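Filamentation induced by cAMP protein Fic (Desulfovibrio alaskensis, PDB 4RGL) is a mostly helical member of the Fic/DOC family, with a C-terminal domain of the helix-turn-helix clan. Local coordinates at residues 112-115 with 116-120; 292-295 with 296-299. All blocks are in the same frame, centred on the assembly; numbering follows the deposited sequence.

Contact 1 of 2, residues 112-115 with 116-120; sequences AHEL and LMRGL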
ATOM      1  N   ALA A 112     -12.982 -12.084  -4.732  1.00 63.29           N
ATOM      2  CA  ALA A 112     -12.074 -11.381  -3.829  1.00 61.89           C
ATOM      3  C   ALA A 112     -12.292 -11.820  -2.383  1.00 65.30           C
ATOM      4  O   ALA A 112     -11.322 -12.080  -1.664  1.00 64.10           O
ATOM      5  CB  ALA A 112     -12.273  -9.878  -3.953  1.00 61.93           C
ATOM      6  N   HIS A 113     -13.570 -11.919  -1.956  1.00 62.24           N
ATOM      7  CA  HIS A 113     -13.910 -12.341  -0.597  1.00 61.31           C
ATOM      8  C   HIS A 113     -13.418 -13.777  -0.336  1.00 66.40           C
ATOM      9  O   HIS A 113     -12.936 -14.073   0.768  1.00 64.77           O
ATOM     10  CB  HIS A 113     -15.417 -12.239  -0.363  1.00 62.22           C
ATOM     11  CG  HIS A 113     -15.828 -12.594   1.028  1.00 65.02           C
ATOM     12  ND1 HIS A 113     -16.392 -13.822   1.321  1.00 67.75           N
ATOM     13  CD2 HIS A 113     -15.668 -11.900   2.180  1.00 65.38           C
ATOM     14  CE1 HIS A 113     -16.594 -13.819   2.627  1.00 66.65           C
ATOM     15  NE2 HIS A 113     -16.172 -12.681   3.186  1.00 65.59           N
ATOM     16  N   GLU A 114     -13.480 -14.650  -1.380  1.00 64.86           N
ATOM     17  CA  GLU A 114     -12.976 -16.019  -1.305  1.00 65.88           C
ATOM     18  C   GLU A 114     -11.461 -16.029  -1.000  1.00 70.34           C
ATOM     19  O   GLU A 114     -11.036 -16.690  -0.055  1.00 71.11           O
ATOM     20  CB  GLU A 114     -13.280 -16.785  -2.623  1.00 68.99           C
ATOM     21  CG  GLU A 114     -12.300 -17.919  -2.956  1.00 78.23           C
ATOM     22  CD  GLU A 114     -12.166 -19.027  -1.924  1.00 99.55           C
ATOM     23  OE1 GLU A 114     -13.077 -19.176  -1.078  1.00102.75           O
ATOM     24  OE2 GLU A 114     -11.151 -19.756  -1.973  1.00 93.49           O
ATOM     25  N   LEU A 115     -10.662 -15.271  -1.774  1.00 66.02           N
ATOM     26  CA  LEU A 115      -9.209 -15.222  -1.578  1.00 65.41           C
ATOM     27  C   LEU A 115      -8.853 -14.663  -0.217  1.00 70.44           C
ATOM     28  O   LEU A 115      -7.880 -15.110   0.396  1.00 71.84           O
ATOM     29  CB  LEU A 115      -8.549 -14.375  -2.666  1.00 65.18           C
ATOM     30  CG  LEU A 115      -8.466 -15.004  -4.037  1.00 70.73           C
ATOM     31  CD1 LEU A 115      -8.026 -13.990  -5.065  1.00 70.91           C
ATOM     32  CD2 LEU A 115      -7.528 -16.187  -4.034  1.00 73.17           C
ATOM     33  N   LEU A 116      -9.629 -13.674   0.258  1.00 64.90           N
ATOM     34  CA  LEU A 116      -9.362 -12.984   1.509  1.00 62.72           C
ATOM     35  C   LEU A 116      -9.708 -13.856   2.724  1.00 66.13           C
ATOM     36  O   LEU A 116      -9.028 -13.772   3.745  1.00 66.15           O
ATOM     37  CB  LEU A 116     -10.169 -11.669   1.560  1.00 62.13           C
ATOM     38  CG  LEU A 116      -9.933 -10.767   2.779  1.00 65.91           C
ATOM     39  CD1 LEU A 116      -8.562 -10.096   2.710  1.00 65.88           C
ATOM     40  CD2 LEU A 116     -11.006  -9.717   2.881  1.00 67.66           C
HETATM   41  N   MSE A 117     -10.777 -14.663   2.630  1.00 62.18           N
HETATM   42  CA  MSE A 117     -11.268 -15.410   3.801  1.00 62.13           C
HETATM   43  C   MSE A 117     -10.987 -16.933   3.701  1.00 67.97           C
HETATM   44  O   MSE A 117     -11.337 -17.674   4.625  1.00 68.22           O
HETATM   45  CB  MSE A 117     -12.784 -15.180   3.991  1.00 64.15           C
HETATM   46  CG  MSE A 117     -13.170 -13.705   4.150  1.00 69.09           C
HETATM   47 SE   MSE A 117     -12.180 -12.788   5.553  0.75 75.03          SE
HETATM   48  CE  MSE A 117     -12.701 -13.813   7.036  1.00 71.64           C
ATOM     49  N   ARG A 118     -10.353 -17.394   2.591  1.00 64.81           N
ATOM     50  CA  ARG A 118     -10.093 -18.823   2.379  1.00 65.36           C
ATOM     51  C   ARG A 118      -9.480 -19.469   3.625  1.00 70.14           C
ATOM     52  O   ARG A 118      -8.483 -18.969   4.159  1.00 68.55           O
ATOM     53  CB  ARG A 118      -9.176 -19.036   1.175  1.00 64.35           C
ATOM     54  CG  ARG A 118      -8.871 -20.515   0.894  1.00 67.37           C
ATOM     55  CD  ARG A 118      -7.961 -20.677  -0.297  1.00 66.81           C
ATOM     56  NE  ARG A 118      -8.559 -20.120  -1.504  1.00 72.29           N
ATOM     57  CZ  ARG A 118      -7.944 -20.068  -2.676  1.00 86.38           C
ATOM     58  NH1 ARG A 118      -6.708 -20.535  -2.806  1.00 77.43           N
ATOM     59  NH2 ARG A 118      -8.553 -19.537  -3.727  1.00 70.34           N
ATOM     60  N   GLY A 119     -10.128 -20.538   4.108  1.00 68.30           N
ATOM     61  CA  GLY A 119      -9.648 -21.325   5.241  1.00 68.56           C
ATOM     62  C   GLY A 119      -9.844 -20.689   6.606  1.00 71.85           C
ATOM     63  O   GLY A 119      -9.483 -21.288   7.622  1.00 73.03           O
ATOM     64  N   LEU A 120     -10.416 -19.482   6.653  1.00 66.73           N
ATOM     65  CA  LEU A 120     -10.589 -18.770   7.923  1.00 65.96           C
ATOM     66  C   LEU A 120     -12.035 -18.813   8.395  1.00 73.29           C
ATOM     67  O   LEU A 120     -12.289 -18.726   9.600  1.00 72.92           O
ATOM     68  CB  LEU A 120     -10.137 -17.300   7.785  1.00 64.09           C
ATOM     69  CG  LEU A 120      -8.669 -17.073   7.396  1.00 67.34           C
ATOM     70  CD1 LEU A 120      -8.426 -15.613   7.024  1.00 65.93           C
ATOM     71  CD2 LEU A 120      -7.726 -17.506   8.513  1.00 68.16           C
TER
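Glu114 and Arg118 meet through a salt bridge just where helix 106-117 ends, Arg118 being the first residue to leave helical geometry. Arg118 CB lies 3.2 Å from the carbonyl oxygen Glu114 O. CG stays anti to the backbone N and the next torsion is also extended, so CG and CD run past Glu114 OE2, each 3.7 Å from it. The chain then bends about CG-CD (chi3 -60°) and brings NE to 2.7 Å from OE2 of Glu114. That N-H meets OE2 on its anti side, somewhat out of the carboxylate plane, and NH2 of Arg118 adds a weak bond to the same oxygen. The two flat groups are nearly coplanar, 28° apart. Leu115 lies beside the arginine and points the same way, its CD2 3.5 Å from Arg118 NH2. The other carboxylate oxygen, Glu114 OE1, is held by Thr124 OG1.

His113 and Met117, a selenomethionine, pair through CH-pi packing. Met117 CG sits over one ring face, offset toward the rim and 3.3 Å from His113 NE2, while SE stands oblique to the ring. Gly125 N and Asp187 O bond the two ring nitrogens and Phe185 stacks on the ring. An unknown ligand lies about 3 Å from the Met117 side chain.

In the backbone, Met117 N bonds to His113 O at 2.9 Å, whereas Arg118 N reaches Glu114 O only weakly as the helix gives out. One carboxylate thus ties Arg118 back to the last turn and reaches Thr124 as well, and the imidazole is fixed in rotation by its two polar partners.

Contact 2 of 2, residues 292-295 with 296-299; sequences LSHR and PTFR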
ATOM      1  N   LEU A 292      39.304  -9.300 -12.360  1.00 98.82           N
ATOM      2  CA  LEU A 292      39.802  -8.461 -13.444  1.00 99.91           C
ATOM      3  C   LEU A 292      41.223  -8.863 -13.840  1.00107.01           C
ATOM      4  O   LEU A 292      41.929  -9.501 -13.054  1.00107.30           O
ATOM      5  CB  LEU A 292      39.764  -6.978 -13.024  1.00 99.41           C
ATOM      6  CG  LEU A 292      38.454  -6.196 -13.342  1.00102.77           C
ATOM      7  CD1 LEU A 292      37.212  -6.996 -12.971  1.00101.57           C
ATOM      8  CD2 LEU A 292      38.442  -4.863 -12.649  1.00104.45           C
ATOM      9  N   SER A 293      41.632  -8.522 -15.075  1.00105.90           N
ATOM     10  CA  SER A 293      42.976  -8.831 -15.573  1.00108.26           C
ATOM     11  C   SER A 293      43.555  -7.644 -16.365  1.00113.59           C
ATOM     12  O   SER A 293      44.735  -7.657 -16.719  1.00114.98           O
ATOM     13  CB  SER A 293      42.952 -10.087 -16.443  1.00113.73           C
ATOM     14  OG  SER A 293      42.100  -9.922 -17.565  1.00125.15           O
ATOM     15  N   HIS A 294      42.721  -6.614 -16.633  1.00109.44           N
ATOM     16  CA  HIS A 294      43.158  -5.414 -17.349  1.00109.91           C
ATOM     17  C   HIS A 294      43.177  -4.215 -16.389  1.00113.36           C
ATOM     18  O   HIS A 294      42.121  -3.800 -15.892  1.00111.95           O
ATOM     19  CB  HIS A 294      42.243  -5.143 -18.561  1.00110.52           C
ATOM     20  CG  HIS A 294      42.783  -4.117 -19.510  1.00114.98           C
ATOM     21  ND1 HIS A 294      42.314  -2.817 -19.512  1.00116.17           N
ATOM     22  CD2 HIS A 294      43.740  -4.237 -20.459  1.00118.39           C
ATOM     23  CE1 HIS A 294      42.971  -2.200 -20.480  1.00116.99           C
ATOM     24  NE2 HIS A 294      43.858  -3.007 -21.059  1.00118.69           N
ATOM     25  N   ARG A 295      44.393  -3.735 -16.039  1.00110.32           N
ATOM     26  CA  ARG A 295      44.588  -2.685 -15.029  1.00109.58           C
ATOM     27  C   ARG A 295      43.886  -1.347 -15.425  1.00113.68           C
ATOM     28  O   ARG A 295      43.125  -0.810 -14.614  1.00112.04           O
ATOM     29  CB  ARG A 295      46.077  -2.450 -14.774  1.00109.91           C
ATOM     30  CG  ARG A 295      46.724  -3.556 -13.956  1.00113.48           C
ATOM     31  CD  ARG A 295      48.228  -3.464 -13.972  1.00114.97           C
ATOM     32  NE  ARG A 295      48.775  -3.789 -15.286  1.00116.52           N
ATOM     33  CZ  ARG A 295      50.068  -3.963 -15.525  1.00129.60           C
ATOM     34  NH1 ARG A 295      50.949  -3.879 -14.534  1.00114.96           N
ATOM     35  NH2 ARG A 295      50.489  -4.266 -16.745  1.00118.38           N
ATOM     36  N   PRO A 296      44.084  -0.808 -16.672  1.00111.76           N
ATOM     37  CA  PRO A 296      43.410   0.461 -17.027  1.00111.31           C
ATOM     38  C   PRO A 296      41.881   0.377 -16.859  1.00113.47           C
ATOM     39  O   PRO A 296      41.271   1.344 -16.423  1.00112.58           O
ATOM     40  CB  PRO A 296      43.803   0.671 -18.492  1.00114.34           C
ATOM     41  CG  PRO A 296      45.089  -0.058 -18.643  1.00120.05           C
ATOM     42  CD  PRO A 296      44.971  -1.270 -17.762  1.00114.81           C
ATOM     43  N   THR A 297      41.279  -0.812 -17.131  1.00109.51           N
ATOM     44  CA  THR A 297      39.831  -1.025 -16.948  1.00107.93           C
ATOM     45  C   THR A 297      39.452  -0.899 -15.445  1.00110.55           C
ATOM     46  O   THR A 297      38.457  -0.252 -15.116  1.00109.12           O
ATOM     47  CB  THR A 297      39.410  -2.402 -17.521  1.00116.10           C
ATOM     48  OG1 THR A 297      39.698  -2.430 -18.918  1.00118.07           O
ATOM     49  CG2 THR A 297      37.924  -2.704 -17.296  1.00112.14           C
ATOM     50  N   PHE A 298      40.271  -1.495 -14.540  1.00106.96           N
ATOM     51  CA  PHE A 298      40.021  -1.424 -13.095  1.00105.56           C
ATOM     52  C   PHE A 298      40.104   0.030 -12.581  1.00110.88           C
ATOM     53  O   PHE A 298      39.244   0.460 -11.820  1.00109.55           O
ATOM     54  CB  PHE A 298      41.014  -2.317 -12.320  1.00107.28           C
ATOM     55  CG  PHE A 298      40.986  -2.110 -10.820  1.00107.52           C
ATOM     56  CD1 PHE A 298      39.903  -2.538 -10.062  1.00108.81           C
ATOM     57  CD2 PHE A 298      42.058  -1.517 -10.163  1.00109.95           C
ATOM     58  CE1 PHE A 298      39.865  -2.320  -8.681  1.00109.25           C
ATOM     59  CE2 PHE A 298      42.028  -1.317  -8.781  1.00112.35           C
ATOM     60  CZ  PHE A 298      40.933  -1.719  -8.049  1.00109.13           C
ATOM     61  N   ARG A 299      41.146   0.764 -12.979  1.00109.81           N
ATOM     62  CA  ARG A 299      41.352   2.128 -12.509  1.00110.65           C
ATOM     63  C   ARG A 299      40.249   3.071 -13.050  1.00115.55           C
ATOM     64  O   ARG A 299      39.675   3.840 -12.285  1.00114.67           O
ATOM     65  CB  ARG A 299      42.750   2.634 -12.933  1.00112.54           C
ATOM     66  CG  ARG A 299      43.339   3.733 -12.027  1.00122.85           C
ATOM     67  CD  ARG A 299      43.786   3.180 -10.673  1.00129.23           C
ATOM     68  NE  ARG A 299      44.607   4.140  -9.925  1.00137.64           N
ATOM     69  CZ  ARG A 299      44.112   5.043  -9.080  1.00154.01           C
ATOM     70  NH1 ARG A 299      42.801   5.144  -8.900  1.00144.37           N
ATOM     71  NH2 ARG A 299      44.922   5.865  -8.430  1.00140.76           N
TER
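His294 and Thr297 bond to each other at the start of helix 295-308, where His294 holds the N-cap position. Its CG is anti to the backbone N (chi1 -168°), which swings the ring back over the first turn. ND1 then has two partners on Thr297: the hydroxyl OG1 at 2.7 Å, near the ring plane, and the backbone N at 3.3 Å, which donates from 25° out of that plane. The second is the capping bond, and it satisfies an amide of the first turn. Pro296 comes in over one ring face, its CD 3.7 Å from the centroid of the His294 ring in a CH-pi contact; having no N-H, the proline brings no amide needing an acceptor.

The carbonyls of the first turn take up the next amides. His294 O accepts from Phe298 N at 3.3 Å, with the donor in the carbonyl plane, and Arg295 O accepts from Arg299 N at 3.0 Å in a straight bond (166°).

On the inner side, Leu292 crosses Phe298 at about a right angle. Leu292 CD2 touches Phe298 CB at 3.6 Å and reaches the edge of the ring at CD1. Beyond it the phenyl packs on Leu286, Met287 and Leu290 of helix 283-290, a pairing of helices consistent with the helix-turn-helix clan.

The helix start is therefore capped by an imidazole nitrogen in place of the more usual hydroxyl or carboxylate, so the cap brings no carboxylate charge: polar capping by His294 and Thr297 on the outer side, apolar packing of Leu292 on Phe298 on the other.

How the contacts relate
Contact 1 closes a helix and contact 2 opens one: the first covers the C-terminal end of helix 106-117, the second the N-terminal start of helix 295-308. They hold different elements in different parts of the protein, the Fic/DOC region and the C-terminal helix-turn-helix-like region, with centres about 57 Å apart and no touch between them. Contact 1 is partly buried, with Ala112, His113, Leu116 and Met117 buried while the arginine is exposed; contact 2 lies at the surface, with only Phe298 buried. The chemistry follows: an ionic pair and selenomethionine packing at one end, histidine-threonine capping without a carboxylate at the other. In each, a histidine face receives an aliphatic carbon.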